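3-Hydroxyacyl-CoA dehydrogenase (Ralstonia eutropha H16, PDB 4PZC) catalyses the NAD-dependent oxidation of (S)-3-hydroxyacyl-CoA, including (S)-3-hydroxybutyryl-CoA, to the corresponding 3-oxoacyl-CoA. Local coordinates at residues Glu213-Met218 against Gly278-Ser283; Ala21-Gly26 against Ala65-Arg70; Leu153-Gly156 against Ser160-Thr163. All coordinates share one frame; numbering follows the deposited sequence.

Contact 1 (Glu213-Met218 against Gly278-Ser283); sequences EIDEGM and GVYVYS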
loop_
_atom_site.group_PDB
_atom_site.type_symbol
_atom_site.label_atom_id
_atom_site.label_comp_id
_atom_site.label_asym_id
_atom_site.label_seq_id
_atom_site.Cartn_x
_atom_site.Cartn_y
_atom_site.Cartn_z
ATOM N N GLU A 213 -12.189 -3.396 -9.988
ATOM C CA GLU A 213 -11.852 -1.993 -10.208
ATOM C C GLU A 213 -11.134 -1.392 -8.995
ATOM O O GLU A 213 -10.214 -0.598 -9.143
ATOM C CB GLU A 213 -13.114 -1.182 -10.519
ATOM C CG GLU A 213 -13.689 -1.332 -11.933
ATOM C CD GLU A 213 -14.812 -0.334 -12.200
ATOM O OE1 GLU A 213 -15.688 -0.159 -11.308
ATOM O OE2 GLU A 213 -14.805 0.304 -13.279
ATOM N N ILE A 214 -11.568 -1.759 -7.795
ATOM C CA ILE A 214 -10.914 -1.283 -6.595
ATOM C C ILE A 214 -9.434 -1.719 -6.599
ATOM O O ILE A 214 -8.519 -0.919 -6.273
ATOM C CB ILE A 214 -11.639 -1.805 -5.341
ATOM C CG1 ILE A 214 -12.980 -1.097 -5.138
ATOM C CG2 ILE A 214 -10.796 -1.593 -4.101
ATOM C CD1 ILE A 214 -13.860 -1.711 -4.046
ATOM N N ASP A 215 -9.206 -2.987 -6.963
ATOM C CA ASP A 215 -7.846 -3.539 -7.022
ATOM C C ASP A 215 -7.042 -2.858 -8.139
ATOM O O ASP A 215 -5.872 -2.505 -7.959
ATOM C CB ASP A 215 -7.876 -5.062 -7.208
ATOM C CG ASP A 215 -8.161 -5.845 -5.885
ATOM O OD1 ASP A 215 -8.330 -5.256 -4.786
ATOM O OD2 ASP A 215 -8.190 -7.097 -5.949
ATOM N N GLU A 216 -7.695 -2.633 -9.274
ATOM C CA GLU A 216 -7.049 -1.975 -10.395
ATOM C C GLU A 216 -6.539 -0.618 -9.938
ATOM O O GLU A 216 -5.348 -0.296 -10.086
ATOM C CB GLU A 216 -8.009 -1.783 -11.599
ATOM C CG GLU A 216 -8.321 -2.998 -12.498
ATOM C CD GLU A 216 -9.345 -2.706 -13.638
ATOM O OE1 GLU A 216 -9.109 -1.823 -14.516
ATOM O OE2 GLU A 216 -10.403 -3.386 -13.677
ATOM N N GLY A 217 -7.457 0.165 -9.386
ATOM C CA GLY A 217 -7.166 1.501 -8.914
ATOM C C GLY A 217 -5.879 1.596 -8.100
ATOM O O GLY A 217 -5.119 2.579 -8.224
ATOM N N MET A 218 -5.624 0.572 -7.280
ATOM C CA MET A 218 -4.529 0.636 -6.341
ATOM C C MET A 218 -3.249 0.080 -6.928
ATOM O O MET A 218 -2.148 0.543 -6.566
ATOM C CB MET A 218 -4.902 -0.091 -5.042
ATOM C CG MET A 218 -6.132 0.471 -4.343
ATOM S SD MET A 218 -5.890 1.944 -3.331
ATOM C CE MET A 218 -4.478 2.758 -4.015
ATOM N N GLY A 278 -13.606 -15.948 -1.315
ATOM C CA GLY A 278 -13.519 -14.826 -0.413
ATOM C C GLY A 278 -14.173 -13.656 -1.101
ATOM O O GLY A 278 -15.397 -13.584 -1.174
ATOM N N VAL A 279 -13.365 -12.737 -1.609
ATOM C CA VAL A 279 -13.886 -11.595 -2.357
ATOM C C VAL A 279 -14.118 -12.083 -3.784
ATOM O O VAL A 279 -15.162 -11.842 -4.395
ATOM C CB VAL A 279 -12.912 -10.396 -2.335
ATOM C CG1 VAL A 279 -13.372 -9.313 -3.303
ATOM C CG2 VAL A 279 -12.771 -9.838 -0.921
ATOM N N TYR A 280 -13.135 -12.791 -4.309
ATOM C CA TYR A 280 -13.285 -13.391 -5.604
ATOM C C TYR A 280 -13.612 -14.850 -5.372
ATOM O O TYR A 280 -13.703 -15.302 -4.217
ATOM C CB TYR A 280 -11.991 -13.217 -6.390
ATOM C CG TYR A 280 -11.561 -11.771 -6.448
ATOM C CD1 TYR A 280 -12.160 -10.907 -7.320
ATOM C CD2 TYR A 280 -10.580 -11.260 -5.597
ATOM C CE1 TYR A 280 -11.798 -9.580 -7.378
ATOM C CE2 TYR A 280 -10.207 -9.921 -5.652
ATOM C CZ TYR A 280 -10.831 -9.088 -6.551
ATOM O OH TYR A 280 -10.506 -7.756 -6.658
ATOM N N VAL A 281 -13.800 -15.573 -6.472
ATOM C CA VAL A 281 -14.035 -17.016 -6.435
ATOM C C VAL A 281 -12.858 -17.713 -7.142
ATOM O O VAL A 281 -12.313 -17.170 -8.114
ATOM C CB VAL A 281 -15.399 -17.351 -7.071
ATOM C CG1 VAL A 281 -15.595 -18.854 -7.176
ATOM C CG2 VAL A 281 -16.521 -16.726 -6.253
ATOM N N TYR A 282 -12.471 -18.897 -6.643
ATOM C CA TYR A 282 -11.214 -19.555 -7.040
ATOM C C TYR A 282 -11.339 -21.024 -7.379
ATOM O O TYR A 282 -12.124 -21.759 -6.745
ATOM C CB TYR A 282 -10.213 -19.439 -5.910
ATOM C CG TYR A 282 -9.945 -18.011 -5.535
ATOM C CD1 TYR A 282 -9.025 -17.256 -6.252
ATOM C CD2 TYR A 282 -10.628 -17.405 -4.475
ATOM C CE1 TYR A 282 -8.774 -15.951 -5.920
ATOM C CE2 TYR A 282 -10.383 -16.086 -4.135
ATOM C CZ TYR A 282 -9.449 -15.370 -4.865
ATOM O OH TYR A 282 -9.176 -14.064 -4.558
ATOM N N SER A 283 -10.515 -21.439 -8.351
ATOM C CA SER A 283 -10.519 -22.809 -8.920
ATOM C C SER A 283 -10.745 -23.928 -7.904
ATOM O O SER A 283 -11.827 -24.511 -7.851
ATOM C CB SER A 283 -9.208 -23.098 -9.680
ATOM O OG SER A 283 -9.396 -23.002 -11.076
#

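Contact 2 (Ala21-Gly26 against Ala65-Arg70); sequences ACAVVG and ASALAR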
loop_
_atom_site.group_PDB
_atom_site.type_symbol
_atom_site.label_atom_id
_atom_site.label_comp_id
_atom_site.label_asym_id
_atom_site.label_seq_id
_atom_site.Cartn_x
_atom_site.Cartn_y
_atom_site.Cartn_z
ATOM N N ALA A 21 17.072 -20.546 7.349
ATOM C CA ALA A 21 17.654 -19.215 7.139
ATOM C C ALA A 21 18.948 -19.045 7.880
ATOM O O ALA A 21 19.853 -18.369 7.411
ATOM C CB ALA A 21 16.676 -18.134 7.567
ATOM N N CYS A 22 19.007 -19.647 9.057
ATOM C CA CYS A 22 20.227 -19.683 9.829
ATOM C C CYS A 22 21.229 -20.612 9.148
ATOM O O CYS A 22 22.364 -20.226 8.878
ATOM C CB CYS A 22 19.944 -20.199 11.247
ATOM S SG CYS A 22 18.523 -19.508 12.137
ATOM N N ALA A 23 20.785 -21.835 8.870
ATOM C CA ALA A 23 21.651 -22.914 8.396
ATOM C C ALA A 23 22.508 -22.509 7.209
ATOM O O ALA A 23 23.728 -22.698 7.221
ATOM C CB ALA A 23 20.813 -24.111 8.020
ATOM N N VAL A 24 21.869 -21.937 6.195
ATOM C CA VAL A 24 22.587 -21.500 4.996
ATOM C C VAL A 24 23.628 -20.424 5.301
ATOM O O VAL A 24 24.590 -20.249 4.558
ATOM C CB VAL A 24 21.630 -20.970 3.911
ATOM C CG1 VAL A 24 20.555 -22.014 3.588
ATOM C CG2 VAL A 24 21.026 -19.629 4.328
ATOM N N VAL A 25 23.428 -19.707 6.399
ATOM C CA VAL A 25 24.413 -18.755 6.888
ATOM C C VAL A 25 25.480 -19.491 7.711
ATOM O O VAL A 25 26.377 -18.872 8.289
ATOM C CB VAL A 25 23.718 -17.664 7.723
ATOM C CG1 VAL A 25 24.729 -16.691 8.300
ATOM C CG2 VAL A 25 22.693 -16.925 6.869
ATOM N N GLY A 26 25.388 -20.819 7.745
ATOM C CA GLY A 26 26.296 -21.648 8.528
ATOM C C GLY A 26 26.057 -21.572 10.024
ATOM O O GLY A 26 27.006 -21.551 10.805
ATOM N N ALA A 65 23.983 -29.907 1.533
ATOM C CA ALA A 65 24.584 -30.848 2.477
ATOM C C ALA A 65 25.200 -30.160 3.702
ATOM O O ALA A 65 24.988 -30.613 4.833
ATOM C CB ALA A 65 25.645 -31.683 1.763
ATOM N N SER A 66 25.963 -29.083 3.461
ATOM C CA SER A 66 26.667 -28.337 4.522
ATOM C C SER A 66 25.681 -27.822 5.555
ATOM O O SER A 66 25.841 -28.050 6.760
ATOM C CB SER A 66 27.469 -27.164 3.934
ATOM O OG SER A 66 28.109 -26.418 4.949
ATOM N N ALA A 67 24.656 -27.137 5.059
ATOM C CA ALA A 67 23.581 -26.622 5.895
ATOM C C ALA A 67 22.884 -27.748 6.648
ATOM O O ALA A 67 22.927 -27.790 7.872
ATOM C CB ALA A 67 22.580 -25.850 5.049
ATOM N N LEU A 68 22.263 -28.670 5.914
ATOM C CA LEU A 68 21.536 -29.801 6.505
ATOM C C LEU A 68 22.284 -30.333 7.719
ATOM O O LEU A 68 21.727 -30.446 8.804
ATOM C CB LEU A 68 21.395 -30.924 5.489
ATOM C CG LEU A 68 20.651 -30.635 4.183
ATOM C CD1 LEU A 68 21.031 -31.662 3.110
ATOM C CD2 LEU A 68 19.153 -30.590 4.424
ATOM N N ALA A 69 23.565 -30.636 7.524
ATOM C CA ALA A 69 24.433 -31.086 8.606
ATOM C C ALA A 69 24.321 -30.144 9.800
ATOM O O ALA A 69 24.060 -30.571 10.929
ATOM C CB ALA A 69 25.870 -31.153 8.122
ATOM N N ARG A 70 24.487 -28.854 9.521
ATOM C CA ARG A 70 24.363 -27.795 10.528
ATOM C C ARG A 70 23.071 -27.840 11.388
ATOM O O ARG A 70 22.969 -27.126 12.392
ATOM C CB ARG A 70 24.483 -26.421 9.844
ATOM C CG ARG A 70 25.256 -25.381 10.639
ATOM C CD ARG A 70 26.766 -25.553 10.513
ATOM N NE ARG A 70 27.274 -25.120 9.210
ATOM C CZ ARG A 70 28.538 -25.247 8.822
ATOM N NH1 ARG A 70 29.436 -25.801 9.631
ATOM N NH2 ARG A 70 28.902 -24.820 7.619
#

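Contact 3 (Leu153-Gly156 against Ser160-Thr163); sequences LIRG and SDTT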
loop_
_atom_site.group_PDB
_atom_site.type_symbol
_atom_site.label_atom_id
_atom_site.label_comp_id
_atom_site.label_asym_id
_atom_site.label_seq_id
_atom_site.Cartn_x
_atom_site.Cartn_y
_atom_site.Cartn_z
ATOM N N LEU A 153 11.499 -6.585 14.883
ATOM C CA LEU A 153 12.113 -6.870 16.165
ATOM C C LEU A 153 11.309 -6.083 17.130
ATOM O O LEU A 153 11.243 -4.872 17.025
ATOM C CB LEU A 153 13.553 -6.387 16.197
ATOM C CG LEU A 153 14.493 -7.007 15.158
ATOM C CD1 LEU A 153 15.892 -6.399 15.295
ATOM C CD2 LEU A 153 14.528 -8.531 15.291
ATOM N N ILE A 154 10.657 -6.765 18.051
ATOM C CA ILE A 154 9.681 -6.106 18.867
ATOM C C ILE A 154 10.081 -6.168 20.329
ATOM O O ILE A 154 10.181 -7.241 20.941
ATOM C CB ILE A 154 8.300 -6.689 18.688
ATOM C CG1 ILE A 154 7.969 -6.817 17.201
ATOM C CG2 ILE A 154 7.301 -5.799 19.407
ATOM C CD1 ILE A 154 7.855 -8.242 16.678
ATOM N N ARG A 155 10.327 -4.996 20.884
ATOM C CA ARG A 155 10.810 -4.927 22.221
ATOM C C ARG A 155 9.614 -4.915 23.090
ATOM O O ARG A 155 8.723 -4.081 22.932
ATOM C CB ARG A 155 11.637 -3.673 22.424
ATOM C CG ARG A 155 12.980 -3.808 21.764
ATOM C CD ARG A 155 13.888 -2.608 21.968
ATOM N NE ARG A 155 14.341 -2.441 23.353
ATOM C CZ ARG A 155 15.505 -1.894 23.694
ATOM N NH1 ARG A 155 16.371 -1.495 22.756
ATOM N NH2 ARG A 155 15.826 -1.767 24.977
ATOM N N GLY A 156 9.577 -5.862 24.004
ATOM C CA GLY A 156 8.746 -5.706 25.167
ATOM C C GLY A 156 9.254 -4.477 25.903
ATOM O O GLY A 156 10.379 -4.008 25.711
ATOM N N SER A 160 16.036 -5.816 27.160
ATOM C CA SER A 160 17.211 -4.972 27.444
ATOM C C SER A 160 17.796 -4.460 26.169
ATOM O O SER A 160 17.585 -5.048 25.103
ATOM C CB SER A 160 18.304 -5.769 28.162
ATOM O OG SER A 160 18.802 -6.835 27.367
ATOM N N ASP A 161 18.589 -3.404 26.277
ATOM C CA ASP A 161 19.340 -2.920 25.111
ATOM C C ASP A 161 20.255 -4.011 24.551
ATOM O O ASP A 161 20.400 -4.180 23.330
ATOM C CB ASP A 161 20.161 -1.688 25.481
ATOM C CG ASP A 161 19.297 -0.487 25.746
ATOM O OD1 ASP A 161 18.306 -0.318 25.016
ATOM O OD2 ASP A 161 19.601 0.282 26.681
ATOM N N THR A 162 20.854 -4.752 25.472
ATOM C CA THR A 162 21.776 -5.812 25.129
ATOM C C THR A 162 21.100 -6.945 24.345
ATOM O O THR A 162 21.662 -7.414 23.335
ATOM C CB THR A 162 22.413 -6.403 26.403
ATOM O OG1 THR A 162 22.633 -5.361 27.375
ATOM C CG2 THR A 162 23.711 -7.127 26.060
ATOM N N THR A 163 19.924 -7.376 24.829
ATOM C CA THR A 163 19.146 -8.441 24.197
ATOM C C THR A 163 18.788 -7.982 22.823
ATOM O O THR A 163 18.774 -8.762 21.866
ATOM C CB THR A 163 17.796 -8.719 24.893
ATOM O OG1 THR A 163 17.996 -9.159 26.240
ATOM C CG2 THR A 163 17.034 -9.796 24.151
#

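Contact 1 (Glu213-Met218 against Gly278-Ser283)
OD2 of D215 is gripped twice: by the phenol of Y280 and by the backbone N of A230. The phenol OH donates to OD2 at 2.5 Å. It reaches that oxygen from above the carboxylate plane, 72° out of it. The other oxygen, OD1, accepts from the backbone N of L229, which like A230 belongs to the start of helix 228-235. Both carboxylate oxygens are therefore engaged. This fixes the rotation of the buried carboxylate, and the helix end probably helps to stabilise its negative charge.

The two side chains come from opposite directions. D215 OD2 lies at the edge of the Y280 ring, near its plane, 3.4 Å from CZ. With CG beside the backbone N (chi1 -54°), the Y280 ring extends toward helix 211-222 and carries its OH to the aspartate. CG1 of V279 sits over the centre of one ring face. D233 binds the backbone N of V279 and Y280 and the OH of Y282. On helix 211-222, E213 OE2 bonds the backbone N of T180 of the second subunit. The contact thus ties the chain's C-terminal tail to two helices of the helical C-terminal domain typical of 3-hydroxyacyl-CoA dehydrogenases.

Contact 2 (Ala21-Gly26 against Ala65-Arg70)
A23 and A67 meet methyl to methyl, with A23 CB 3.9 Å from A67 CB. The two bonds are turned differently. CB of A67 aims at the opposite segment, while the CA-CB bond of A23 runs alongside the other segment. A67 CB also reaches the backbone of the last helical turn, 4.0 Å from A23 C and 4.1 Å from V24 N. With only methyl groups between them, the backbones come very near, and A23 CA lies 4.9 Å from A67 CA. CB of V24 points away, so this residue adds little more than its backbone.

One turn further on, R70 lies against G26. Its chain starts toward the partner segment and then folds, bent at chi2 (80°) and chi3 (74°). The bends lay the middle of the side chain along the glycine backbone. R70 CG is 3.9 Å from G26 C, and NE is 3.7 Å from G26 CA. The guanidinium is tilted there and meets G26 CA obliquely. G26 has positive phi (73°) and ends the helical turn in a Schellman motif. Its N bonds to A23 O at 2.6 Å.

The contact packs the end of helix 13-23 against helix 61-70 in the NAD-binding Rossmann domain. Helix 13-23 begins within the GxGxxG motif (G10, G12, G15), and T13 and M14 at its start bind NAD. The backbone of R70 is bonded to V29 of the neighbouring strand, and its side chain also touches N28. No hydrogen bond or salt bridge spans the two segments. Small methyls and the middle of the arginine chain make the contact, so it rests on close van der Waals fit rather than on charge.

Contact 3 (Leu153-Gly156 against Ser160-Thr163)
R155 and D161 form a salt bridge across the connection of a beta-alpha-beta unit. R155 ends strand 150-155, and D161 opens helix 161-173. Two guanidinium nitrogens hold a single carboxylate oxygen, end-on. R155 NH2 donates to D161 OD1 at 2.9 Å, with an N-H...O angle of 157°. R155 NH1 donates to the same D161 OD1 at 3.2 Å, in a more bent bond. The oxygen lies close to the guanidinium plane.

The flat groups are not coplanar, and their planes stand 75° apart. NH1 uses the anti lone pair of OD1, while NH2 meets the oxygen from above the carboxylate plane. This differs from the usual two-oxygen fork of an arginine and a carboxylate. CB of R155 does not point at the helix. The chain is extended at first and then bends at chi3 (68°), which brings its end over to the aspartate. CB of D161 points away from the strand, and the carboxylate turns back to meet the arginine. The bridge lies at the surface, so solvent probably weakens its pull.

NH2 also makes a weak hydrogen bond to the backbone O of T159, in the turn between the segments. Further out, R155 touches H164 of the helix, and L153 of the same strand packs on V167. S160 occupies the N-cap position of the helix, and its OG bonds to the backbone O of D134. The carbonyl O of S160 lies over one face of the R155 guanidinium, 3.7 Å above its plane and offset toward the rim.

In the fold
Along the chain the order is contact 2, contact 3, contact 1, each closing before the next opens. Contacts 2 and 3 share the NAD-binding domain. Their centres are 26 Å apart and their nearest atoms about 12 Å. Contact 2 joins two helices near the edge of the eight-stranded mixed sheet formed by strands 71-72 and 28-32. Contact 3 lies near the other edge, where strand 150-155 pairs with outermost strand 177-182. Contact 1 belongs to the helical C-terminal domain, with its centre about 40 Å from that of contact 2 and 39 Å from that of contact 3. None touches another. The three therefore lie in separate parts of a two-domain enzyme, and contact 1 adjoins the second subunit.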